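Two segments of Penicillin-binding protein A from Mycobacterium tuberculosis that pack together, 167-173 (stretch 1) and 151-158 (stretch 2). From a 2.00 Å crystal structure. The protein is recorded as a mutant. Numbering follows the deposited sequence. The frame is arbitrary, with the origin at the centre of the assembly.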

# COMPACT_ATOMS: atom_id res chain seq x y z
N GLN A 167 16.94 -7.10 24.44
CA GLN A 167 17.63 -5.87 24.03
C GLN A 167 17.15 -5.38 22.67
O GLN A 167 16.86 -4.20 22.52
CB GLN A 167 19.15 -6.05 24.06
CG GLN A 167 19.75 -5.78 25.44
CD GLN A 167 21.17 -6.31 25.59
OE1 GLN A 167 21.79 -6.75 24.62
NE2 GLN A 167 21.69 -6.28 26.82
N ALA A 168 17.02 -6.29 21.70
CA ALA A 168 16.42 -5.95 20.40
C ALA A 168 15.01 -5.40 20.57
O ALA A 168 14.65 -4.40 19.94
CB ALA A 168 16.40 -7.16 19.47
N TRP A 169 14.23 -6.05 21.42
CA TRP A 169 12.86 -5.63 21.69
C TRP A 169 12.80 -4.19 22.21
O TRP A 169 12.00 -3.39 21.73
CB TRP A 169 12.20 -6.60 22.68
CG TRP A 169 10.74 -6.36 22.87
CD1 TRP A 169 10.13 -5.82 23.98
CD2 TRP A 169 9.70 -6.61 21.93
NE1 TRP A 169 8.77 -5.75 23.78
CE2 TRP A 169 8.48 -6.23 22.53
CE3 TRP A 169 9.68 -7.14 20.63
CZ2 TRP A 169 7.25 -6.36 21.88
CZ3 TRP A 169 8.45 -7.26 19.98
CH2 TRP A 169 7.26 -6.88 20.61
N GLN A 170 13.67 -3.88 23.16
CA GLN A 170 13.74 -2.55 23.79
C GLN A 170 14.25 -1.48 22.82
O GLN A 170 13.66 -0.39 22.74
CB GLN A 170 14.61 -2.63 25.06
CG GLN A 170 15.00 -1.30 25.70
CD GLN A 170 16.48 -1.01 25.55
OE1 GLN A 170 17.13 -1.44 24.59
NE2 GLN A 170 17.04 -0.28 26.52
N ARG A 171 15.31 -1.80 22.07
CA ARG A 171 15.82 -0.92 21.02
C ARG A 171 14.75 -0.58 19.97
O ARG A 171 14.59 0.58 19.61
CB ARG A 171 17.05 -1.53 20.32
CG ARG A 171 18.35 -1.56 21.15
CD ARG A 171 19.51 -2.18 20.34
NE ARG A 171 19.88 -3.54 20.79
CZ ARG A 171 19.82 -4.64 20.05
NH1 ARG A 171 19.38 -4.59 18.79
NH2 ARG A 171 20.20 -5.81 20.55
N LEU A 172 14.03 -1.59 19.50
CA LEU A 172 13.00 -1.39 18.46
C LEU A 172 11.81 -0.61 19.00
O LEU A 172 11.25 0.26 18.32
CB LEU A 172 12.55 -2.74 17.87
CG LEU A 172 13.60 -3.53 17.06
CD1 LEU A 172 13.16 -4.96 16.72
CD2 LEU A 172 14.03 -2.79 15.81
N GLY A 173 11.42 -0.91 20.24
CA GLY A 173 10.31 -0.23 20.89
C GLY A 173 10.56 1.24 21.16
O GLY A 173 9.63 2.05 21.11
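Stretch 2 151-158: SYDPNLLA

The contact between residues 151-158 and the helix 167-173 of this penicillin-binding protein is a small, largely apolar packing of side chains, in which a loop and a short helical turn rest on one side of a regular helix without a single hydrogen bond passing between them. It illustrates a general principle: two segments can pack through side-chain contact with no hydrogen bond between them.

Stretch 1 is helical throughout and belongs to a longer helix that extends beyond it in both directions. Its internal bonds follow the expected i to i+4 pattern, with Arg171 N to Gln167 O at 2.9 Å, Leu172 N to Ala168 O at 2.9 Å and Gly173 N to Trp169 O at 3.0 Å. Stretch 2 is less regular. Ser151 and Tyr152 are extended, with phi/psi of -123/-169° and -142/171°, and the chain then turns at Asp153 into a weakly bonded helix of about residues 154-157. Asp153 occupies the N-cap position: its OD1 accepts from Asn155 N at 2.8 Å, and the same oxygen accepts from Asn155 ND2, also at 2.8 Å. Within the turn, Leu156 N bonds to Asp153 O at 3.0 Å, whereas the bond from Leu157 N to Pro154 O is weak at 3.2 Å.

The register shows that the segments run in opposite senses. Ala168 CA lies 6.3 Å from Leu156 CA, and four residues on, Leu172 CA lies 7.9 Å from Tyr152 CA; advancing along the first segment means going back along the second. The shorter spacing falls at Ala168, whose side chain is a lone methyl group and goes with the closer approach. There Ala168 CB meets Leu156 CB at 3.8 Å and Leu157 CD2 at 4.0 Å, so that two consecutive leucines converge on one alanine.

Leu157 shows how reach can compensate for orientation. Its CA-to-CB bond points sideways, yet the end of the side chain comes nearer the helix, with chi1 m and chi2 t. Leu157 CD1 lies 4.0 Å from Trp169 CE3, at the edge of the indole and near its plane, and 4.2 Å from Leu172 CD1. This leucine thus touches three residues of the helix.

One turn beyond Ala168, Leu172 points toward the loop, and its CD2 packs 3.7 Å from Tyr152 CB, the shortest contact between the segments. Tyr152 adopts chi1 p and directs its own CA-to-CB bond toward the helix. Arg171 NH1 approaches Leu156 CD1 to 4.0 Å, the methyl lying at the edge of the guanidinium; this is simple proximity to an apolar group.

In all, 305 Å² is buried, counting both sides. Gln167, Gln170 and Gly173 take no part, nor do Pro154 and Asn155. The contact is made by a few side chains, three of them leucines, gathered around Ala168 and Leu172.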

# COMPACT_ATOMS: atom_id res chain seq x y z
N SER A 151 12.94 -0.86 8.32
CA SER A 151 12.50 -2.18 8.75
C SER A 151 13.45 -2.67 9.83
O SER A 151 14.25 -1.89 10.34
CB SER A 151 12.45 -3.14 7.56
OG SER A 151 11.72 -4.31 7.87
N TYR A 152 13.36 -3.94 10.20
CA TYR A 152 14.15 -4.49 11.29
C TYR A 152 14.56 -5.91 10.91
O TYR A 152 14.05 -6.46 9.94
CB TYR A 152 13.34 -4.53 12.59
CG TYR A 152 12.22 -5.53 12.55
CD1 TYR A 152 12.37 -6.79 13.15
CD2 TYR A 152 11.02 -5.25 11.89
CE1 TYR A 152 11.36 -7.74 13.08
CE2 TYR A 152 10.01 -6.19 11.83
CZ TYR A 152 10.19 -7.43 12.42
OH TYR A 152 9.17 -8.35 12.37
N ASP A 153 15.45 -6.49 11.70
CA ASP A 153 15.94 -7.84 11.41
C ASP A 153 15.25 -8.88 12.31
O ASP A 153 15.59 -8.98 13.49
CB ASP A 153 17.46 -7.84 11.59
CG ASP A 153 18.09 -9.19 11.35
OD1 ASP A 153 17.36 -10.15 11.00
OD2 ASP A 153 19.33 -9.29 11.47
N PRO A 154 14.29 -9.65 11.77
CA PRO A 154 13.63 -10.67 12.59
C PRO A 154 14.57 -11.72 13.17
O PRO A 154 14.20 -12.39 14.11
CB PRO A 154 12.64 -11.33 11.62
CG PRO A 154 12.35 -10.23 10.62
CD PRO A 154 13.71 -9.61 10.41
N ASN A 155 15.79 -11.84 12.63
CA ASN A 155 16.78 -12.77 13.20
C ASN A 155 17.11 -12.44 14.64
O ASN A 155 17.43 -13.33 15.43
CB ASN A 155 18.07 -12.82 12.36
CG ASN A 155 17.84 -13.48 11.02
OD1 ASN A 155 17.57 -14.68 10.96
ND2 ASN A 155 17.91 -12.69 9.94
N LEU A 156 17.03 -11.16 14.97
CA LEU A 156 17.25 -10.69 16.34
C LEU A 156 16.28 -11.28 17.35
O LEU A 156 16.68 -11.69 18.47
CB LEU A 156 17.13 -9.16 16.38
CG LEU A 156 18.34 -8.38 15.85
CD1 LEU A 156 18.03 -6.86 15.78
CD2 LEU A 156 19.61 -8.64 16.68
N LEU A 157 15.00 -11.31 16.97
CA LEU A 157 13.93 -11.82 17.82
C LEU A 157 13.83 -13.35 17.78
O LEU A 157 13.28 -13.96 18.68
CB LEU A 157 12.60 -11.11 17.49
CG LEU A 157 12.77 -9.61 17.85
CD1 LEU A 157 11.53 -8.78 17.54
CD2 LEU A 157 13.15 -9.44 19.31
N ALA A 158 14.44 -13.95 16.76
CA ALA A 158 14.55 -15.40 16.65
C ALA A 158 15.77 -15.97 17.41
O ALA A 158 15.99 -17.18 17.46
CB ALA A 158 14.59 -15.80 15.18